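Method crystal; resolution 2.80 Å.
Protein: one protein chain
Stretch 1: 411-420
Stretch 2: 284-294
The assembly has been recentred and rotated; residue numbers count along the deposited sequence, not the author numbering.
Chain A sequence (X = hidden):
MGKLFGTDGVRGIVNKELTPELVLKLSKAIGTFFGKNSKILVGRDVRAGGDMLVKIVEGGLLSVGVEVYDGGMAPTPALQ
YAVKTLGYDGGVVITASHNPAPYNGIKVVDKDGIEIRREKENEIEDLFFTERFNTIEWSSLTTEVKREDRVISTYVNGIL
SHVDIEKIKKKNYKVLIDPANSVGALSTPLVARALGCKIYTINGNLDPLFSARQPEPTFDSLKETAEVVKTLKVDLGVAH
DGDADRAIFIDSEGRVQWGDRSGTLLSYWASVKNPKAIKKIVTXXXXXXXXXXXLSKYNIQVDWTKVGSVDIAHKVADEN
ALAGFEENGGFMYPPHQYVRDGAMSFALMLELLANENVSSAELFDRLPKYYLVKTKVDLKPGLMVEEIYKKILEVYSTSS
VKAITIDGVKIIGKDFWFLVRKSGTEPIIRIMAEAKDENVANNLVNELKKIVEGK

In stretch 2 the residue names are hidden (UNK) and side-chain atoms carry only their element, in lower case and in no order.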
ATOM      1  N   ILE A 411      -9.390  -4.210  20.522  1.00 37.45           N
ATOM      2  CA  ILE A 411      -9.609  -5.218  21.519  1.00 37.57           C
ATOM      3  C   ILE A 411      -9.784  -6.556  20.863  1.00 38.18           C
ATOM      4  O   ILE A 411     -10.549  -6.706  19.920  1.00 38.33           O
ATOM      5  CB  ILE A 411     -10.804  -4.884  22.387  1.00 36.98           C
ATOM      6  CG1 ILE A 411     -10.387  -3.760  23.330  1.00 35.87           C
ATOM      7  CG2 ILE A 411     -11.281  -6.123  23.143  1.00 36.67           C
ATOM      8  CD1 ILE A 411     -11.082  -3.780  24.613  1.00 36.48           C
ATOM      9  N   ILE A 412      -9.043  -7.529  21.360  1.00 39.13           N
ATOM     10  CA  ILE A 412      -9.121  -8.864  20.810  1.00 40.83           C
ATOM     11  C   ILE A 412      -9.595  -9.874  21.838  1.00 42.02           C
ATOM     12  O   ILE A 412      -9.016 -10.001  22.923  1.00 42.22           O
ATOM     13  CB  ILE A 412      -7.773  -9.320  20.277  1.00 40.32           C
ATOM     14  CG1 ILE A 412      -7.239  -8.274  19.296  1.00 40.05           C
ATOM     15  CG2 ILE A 412      -7.925 -10.680  19.630  1.00 39.34           C
ATOM     16  CD1 ILE A 412      -5.777  -8.438  18.985  1.00 40.62           C
ATOM     17  N   GLY A 413     -10.660 -10.580  21.471  1.00 42.85           N
ATOM     18  CA  GLY A 413     -11.244 -11.598  22.320  1.00 43.70           C
ATOM     19  C   GLY A 413     -11.462 -12.866  21.512  1.00 44.34           C
ATOM     20  O   GLY A 413     -11.239 -12.884  20.303  1.00 44.90           O
ATOM     21  N   LYS A 414     -11.905 -13.927  22.173  1.00 44.83           N
ATOM     22  CA  LYS A 414     -12.136 -15.191  21.499  1.00 45.36           C
ATOM     23  C   LYS A 414     -13.164 -15.029  20.375  1.00 45.48           C
ATOM     24  O   LYS A 414     -14.332 -14.701  20.618  1.00 46.55           O
ATOM     25  CB  LYS A 414     -12.625 -16.221  22.506  1.00 45.68           C
ATOM     26  CG  LYS A 414     -12.413 -17.643  22.075  1.00 47.40           C
ATOM     27  CD  LYS A 414     -11.002 -18.116  22.420  1.00 48.91           C
ATOM     28  CE  LYS A 414     -10.820 -19.601  22.086  1.00 49.13           C
ATOM     29  NZ  LYS A 414      -9.573 -20.144  22.679  1.00 49.56           N
ATOM     30  N   ASP A 415     -12.726 -15.239  19.143  1.00 44.48           N
ATOM     31  CA  ASP A 415     -13.622 -15.132  18.006  1.00 44.20           C
ATOM     32  C   ASP A 415     -14.271 -13.783  17.750  1.00 43.43           C
ATOM     33  O   ASP A 415     -15.387 -13.728  17.240  1.00 43.77           O
ATOM     34  CB  ASP A 415     -14.724 -16.186  18.112  1.00 46.23           C
ATOM     35  CG  ASP A 415     -14.180 -17.590  18.038  1.00 46.75           C
ATOM     36  OD1 ASP A 415     -13.188 -17.790  17.307  1.00 48.31           O
ATOM     37  OD2 ASP A 415     -14.737 -18.491  18.692  1.00 46.18           O
ATOM     38  N   PHE A 416     -13.591 -12.697  18.093  1.00 42.41           N
ATOM     39  CA  PHE A 416     -14.135 -11.357  17.838  1.00 40.83           C
ATOM     40  C   PHE A 416     -13.059 -10.348  18.155  1.00 39.98           C
ATOM     41  O   PHE A 416     -12.163 -10.620  18.955  1.00 40.27           O
ATOM     42  CB  PHE A 416     -15.366 -11.068  18.717  1.00 40.57           C
ATOM     43  CG  PHE A 416     -15.038 -10.434  20.054  1.00 40.05           C
ATOM     44  CD1 PHE A 416     -14.809  -9.060  20.154  1.00 39.26           C
ATOM     45  CD2 PHE A 416     -14.897 -11.215  21.199  1.00 39.55           C
ATOM     46  CE1 PHE A 416     -14.439  -8.477  21.366  1.00 39.04           C
ATOM     47  CE2 PHE A 416     -14.529 -10.639  22.420  1.00 39.37           C
ATOM     48  CZ  PHE A 416     -14.297  -9.268  22.502  1.00 39.03           C
ATOM     49  N   TRP A 417     -13.135  -9.186  17.520  1.00 38.59           N
ATOM     50  CA  TRP A 417     -12.183  -8.116  17.797  1.00 37.18           C
ATOM     51  C   TRP A 417     -12.783  -6.834  17.253  1.00 36.48           C
ATOM     52  O   TRP A 417     -13.727  -6.870  16.463  1.00 36.11           O
ATOM     53  CB  TRP A 417     -10.826  -8.370  17.123  1.00 36.38           C
ATOM     54  CG  TRP A 417     -10.908  -8.350  15.628  1.00 36.00           C
ATOM     55  CD1 TRP A 417     -11.289  -9.373  14.823  1.00 35.58           C
ATOM     56  CD2 TRP A 417     -10.668  -7.233  14.771  1.00 35.67           C
ATOM     57  NE1 TRP A 417     -11.305  -8.972  13.516  1.00 35.74           N
ATOM     58  CE2 TRP A 417     -10.930  -7.658  13.451  1.00 36.50           C
ATOM     59  CE3 TRP A 417     -10.268  -5.911  14.988  1.00 35.65           C
ATOM     60  CZ2 TRP A 417     -10.801  -6.807  12.339  1.00 36.83           C
ATOM     61  CZ3 TRP A 417     -10.143  -5.056  13.884  1.00 37.27           C
ATOM     62  CH2 TRP A 417     -10.410  -5.512  12.576  1.00 37.10           C
ATOM     63  N   PHE A 418     -12.260  -5.702  17.704  1.00 36.12           N
ATOM     64  CA  PHE A 418     -12.723  -4.425  17.192  1.00 36.05           C
ATOM     65  C   PHE A 418     -11.629  -3.371  17.309  1.00 36.09           C
ATOM     66  O   PHE A 418     -10.640  -3.547  18.042  1.00 35.27           O
ATOM     67  CB  PHE A 418     -14.018  -3.957  17.883  1.00 36.29           C
ATOM     68  CG  PHE A 418     -13.860  -3.573  19.337  1.00 36.67           C
ATOM     69  CD1 PHE A 418     -14.188  -4.474  20.352  1.00 37.61           C
ATOM     70  CD2 PHE A 418     -13.425  -2.302  19.693  1.00 36.59           C
ATOM     71  CE1 PHE A 418     -14.088  -4.116  21.707  1.00 37.49           C
ATOM     72  CE2 PHE A 418     -13.319  -1.931  21.042  1.00 38.41           C
ATOM     73  CZ  PHE A 418     -13.655  -2.846  22.054  1.00 37.81           C
ATOM     74  N   LEU A 419     -11.801  -2.301  16.534  1.00 35.74           N
ATOM     75  CA  LEU A 419     -10.887  -1.168  16.512  1.00 34.74           C
ATOM     76  C   LEU A 419     -11.708   0.114  16.460  1.00 34.42           C
ATOM     77  O   LEU A 419     -12.560   0.287  15.581  1.00 34.25           O
ATOM     78  CB  LEU A 419      -9.967  -1.229  15.281  1.00 34.53           C
ATOM     79  CG  LEU A 419      -9.039  -0.018  15.080  1.00 34.41           C
ATOM     80  CD1 LEU A 419      -8.189   0.166  16.311  1.00 34.92           C
ATOM     81  CD2 LEU A 419      -8.154  -0.200  13.865  1.00 34.62           C
ATOM     82  N   VAL A 420     -11.478   0.993  17.423  1.00 34.37           N
ATOM     83  CA  VAL A 420     -12.156   2.283  17.451  1.00 35.02           C
ATOM     84  C   VAL A 420     -11.010   3.267  17.274  1.00 36.11           C
ATOM     85  O   VAL A 420     -10.171   3.434  18.177  1.00 35.94           O
ATOM     86  CB  VAL A 420     -12.848   2.556  18.794  1.00 34.89           C
ATOM     87  CG1 VAL A 420     -13.618   3.853  18.713  1.00 34.55           C
ATOM     88  CG2 VAL A 420     -13.776   1.425  19.140  1.00 34.65           C
ATOM     89  N   UNK A 284      -1.022  -3.742  10.724  1.00 33.24           N
ATOM     90  CA  UNK A 284      -1.728  -2.683  11.422  1.00 32.21           C
ATOM     91  C   UNK A 284      -2.980  -3.182  12.142  1.00 31.88           C
ATOM     92  O   UNK A 284      -3.645  -4.149  11.733  1.00 30.61           O
ATOM     93  c   UNK A 284      -2.080  -1.562  10.458  1.00 31.32           C
ATOM     94  N   UNK A 285      -3.282  -2.491  13.232  1.00 31.87           N
ATOM     95  CA  UNK A 285      -4.434  -2.793  14.067  1.00 31.26           C
ATOM     96  C   UNK A 285      -5.746  -2.807  13.291  1.00 31.00           C
ATOM     97  O   UNK A 285      -6.780  -3.153  13.838  1.00 30.74           O
ATOM     98  c   UNK A 285      -4.343  -0.361  14.690  1.00 29.26           C
ATOM     99  c   UNK A 285      -4.519  -1.782  15.228  1.00 30.79           C
ATOM    100  c   UNK A 285      -3.434  -2.091  16.267  1.00 28.89           C
ATOM    101  N   UNK A 286      -5.689  -2.436  12.017  1.00 31.62           N
ATOM    102  CA  UNK A 286      -6.859  -2.423  11.141  1.00 32.12           C
ATOM    103  C   UNK A 286      -7.078  -3.840  10.588  1.00 32.87           C
ATOM    104  O   UNK A 286      -8.121  -4.155  10.005  1.00 32.68           O
ATOM    105  c   UNK A 286      -6.640  -1.422   9.997  1.00 31.79           C
ATOM    106  o   UNK A 286      -5.379  -1.614   9.360  1.00 32.76           O
ATOM    107  N   UNK A 287      -6.076  -4.695  10.789  1.00 34.10           N
ATOM    108  CA  UNK A 287      -6.116  -6.091  10.344  1.00 34.41           C
ATOM    109  C   UNK A 287      -6.932  -6.992  11.282  1.00 35.00           C
ATOM    110  O   UNK A 287      -6.939  -6.803  12.511  1.00 34.00           O
ATOM    111  c   UNK A 287      -4.687  -6.641  10.240  1.00 34.24           C
ATOM    112  o   UNK A 287      -4.096  -6.331   8.999  1.00 33.78           O
ATOM    113  N   UNK A 288      -7.608  -7.976  10.689  1.00 35.47           N
ATOM    114  CA  UNK A 288      -8.420  -8.925  11.443  1.00 37.21           C
ATOM    115  C   UNK A 288      -7.547  -9.755  12.351  1.00 37.98           C
ATOM    116  O   UNK A 288      -6.434 -10.081  11.977  1.00 38.37           O
ATOM    117  c   UNK A 288      -9.148  -9.864  10.492  1.00 38.25           C
ATOM    118  o   UNK A 288      -9.602 -11.023  11.171  1.00 38.81           O
ATOM    119  N   UNK A 289      -8.050 -10.108  13.534  1.00 39.51           N
ATOM    120  CA  UNK A 289      -7.278 -10.920  14.490  1.00 40.64           C
ATOM    121  C   UNK A 289      -7.096 -12.335  13.941  1.00 40.98           C
ATOM    122  O   UNK A 289      -6.266 -13.114  14.419  1.00 40.68           O
ATOM    123  o   UNK A 289      -9.271 -11.484  15.768  1.00 40.81           O
ATOM    124  c   UNK A 289      -7.967 -10.954  15.861  1.00 40.37           C
ATOM    125  N   UNK A 290      -7.889 -12.646  12.928  1.00 41.85           N
ATOM    126  CA  UNK A 290      -7.817 -13.916  12.225  1.00 43.94           C
ATOM    127  C   UNK A 290      -6.338 -14.248  11.921  1.00 45.10           C
ATOM    128  O   UNK A 290      -5.918 -15.412  11.945  1.00 44.78           O
ATOM    129  c   UNK A 290      -8.638 -13.774  10.936  1.00 44.08           C
ATOM    130  c   UNK A 290      -6.961 -14.116   9.043  1.00 43.77           C
ATOM    131  c   UNK A 290      -8.369 -14.381   9.563  1.00 44.09           C
ATOM    132  c   UNK A 290      -9.377 -13.724   8.640  1.00 44.18           C
ATOM    133  N   UNK A 291      -5.558 -13.208  11.640  1.00 46.23           N
ATOM    134  CA  UNK A 291      -4.146 -13.361  11.343  1.00 47.44           C
ATOM    135  C   UNK A 291      -3.427 -14.107  12.478  1.00 48.38           C
ATOM    136  O   UNK A 291      -2.613 -15.005  12.222  1.00 48.34           O
ATOM    137  c   UNK A 291      -3.628 -11.104  12.338  1.00 48.22           C
ATOM    138  c   UNK A 291      -1.996 -12.143  10.747  1.00 47.98           C
ATOM    139  c   UNK A 291      -3.481 -11.974  11.103  1.00 47.70           C
ATOM    140  N   UNK A 292      -3.721 -13.752  13.730  1.00 49.29           N
ATOM    141  CA  UNK A 292      -3.083 -14.434  14.861  1.00 50.38           C
ATOM    142  C   UNK A 292      -3.496 -15.889  14.917  1.00 50.46           C
ATOM    143  O   UNK A 292      -2.670 -16.780  15.105  1.00 49.89           O
ATOM    144  c   UNK A 292      -2.808 -12.491  16.483  1.00 51.65           C
ATOM    145  c   UNK A 292      -3.465 -13.800  16.191  1.00 50.45           C
ATOM    146  o   UNK A 292      -4.216 -12.167  18.377  1.00 52.62           O
ATOM    147  c   UNK A 292      -3.057 -12.052  17.910  1.00 52.68           C
ATOM    148  o   UNK A 292      -2.094 -11.589  18.562  1.00 53.87           O
ATOM    149  N   UNK A 293      -4.789 -16.115  14.758  1.00 50.87           N
ATOM    150  CA  UNK A 293      -5.323 -17.453  14.805  1.00 52.31           C
ATOM    151  C   UNK A 293      -4.591 -18.382  13.857  1.00 52.77           C
ATOM    152  O   UNK A 293      -4.107 -19.438  14.255  1.00 53.21           O
ATOM    153  o   UNK A 293      -9.490 -17.225  15.062  1.00 55.45           O
ATOM    154  c   UNK A 293      -7.589 -18.642  14.864  1.00 55.04           C
ATOM    155  c   UNK A 293      -6.800 -17.412  14.449  1.00 53.90           C
ATOM    156  c   UNK A 293      -9.079 -18.380  14.794  1.00 55.83           C
ATOM    157  o   UNK A 293      -9.834 -19.325  14.483  1.00 56.98           O
ATOM    158  N   UNK A 294      -4.502 -17.975  12.598  1.00 52.97           N
ATOM    159  CA  UNK A 294      -3.852 -18.789  11.585  1.00 52.50           C
ATOM    160  C   UNK A 294      -2.337 -18.848  11.701  1.00 52.04           C
ATOM    161  O   UNK A 294      -1.758 -19.913  11.609  1.00 51.62           O
ATOM    162  o   UNK A 294      -3.751 -22.149   6.082  1.00 54.66           O
ATOM    163  c   UNK A 294      -4.225 -18.279  10.196  1.00 52.70           C
ATOM    164  c   UNK A 294      -4.097 -19.317   9.108  1.00 52.80           C
ATOM    165  c   UNK A 294      -2.904 -19.478   8.413  1.00 53.14           C
ATOM    166  c   UNK A 294      -3.861 -21.229   7.094  1.00 53.46           C
ATOM    167  c   UNK A 294      -5.168 -20.138   8.775  1.00 52.95           C
ATOM    168  c   UNK A 294      -2.782 -20.433   7.409  1.00 53.50           C
ATOM    169  c   UNK A 294      -5.055 -21.088   7.772  1.00 53.17           C
TER

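Position 284 has one side-chain carbon and nothing beyond it. It does not touch stretch 1. One carbon alone means alanine, Ala-284.

Position 285 has three side-chain carbons, forked at CB. One branch lies 3.9 Å from CD2 of Leu-419, an apolar contact. The fork at CB with two carbons marks Val-285, and the branch is CG2. Its backbone O is nearer still, 3.3 Å from Leu-419 CD2.

Position 286 has one carbon, then one oxygen. CB points away from stretch 1, so the backbone makes the closer contacts: CA is 3.7 Å from Leu-419 CD2, and O is 3.7 Å from Trp-417 CH2. The C-O pair is that of serine, Ser-286.

Position 287 again has a carbon and an oxygen, and CB points away. Its backbone O sits over a face of the Trp-417 ring, 3.7 Å from CH2. This is Ser-287. Its N bonds back to Ala-284 O (2.7 Å), closing a type I turn.

Position 288 has a carbon and an oxygen. The oxygen accepts from the backbone N of position 290 (2.9 Å), a capping bond ahead of the helix. CA packs 3.3 Å from Trp-417 CZ2. This is Ser-288.

Position 289 has a carbon and an oxygen, and CB points toward stretch 1. CB is 3.8 Å from Ile-412 CG2. The oxygen is 3.1 Å from Trp-417 CD1, a carbon, so this is packing. This is Ser-289.

Position 290 has four carbons, forked at the second, and no contact with stretch 1. That is Leu-290.

Position 291 has three carbons forked at CB and is out of reach. The pattern gives Val-291.

Position 292 has three carbons, the third carrying two oxygens. One oxygen approaches Ile-412 CD1 at 4.1 Å. The terminal carboxylate after two further carbons gives Glu-292.

Position 293 has the same atoms. One oxygen is 4.4 Å from Asp-415 OD1. This is Glu-293, and the two acids bring like charges together. Both of these oxygens have hydrogen bonds elsewhere in the structure.

Position 294 has a carbon, then a six-carbon ring bearing an oxygen. It is Tyr-294, out of reach.

The contact works by packing. No hydrogen bond crosses between the stretches. Ile-412, Trp-417 and Leu-419 point toward stretch 2 from the strands, which pair through Phe-418 N and Ile-411 O (3.0 Å). Trp-417 is the most covered residue. The backbone of 286-289 lies close to its ring: O of Ser-287, C of Ser-288 and N of Ser-289 sit over one face. Leu-419 meets the turn, and Ile-412 packs against Ser-289 and approaches Glu-292.

Stretch 2, residues 284-294: AVSSSSLVEEY
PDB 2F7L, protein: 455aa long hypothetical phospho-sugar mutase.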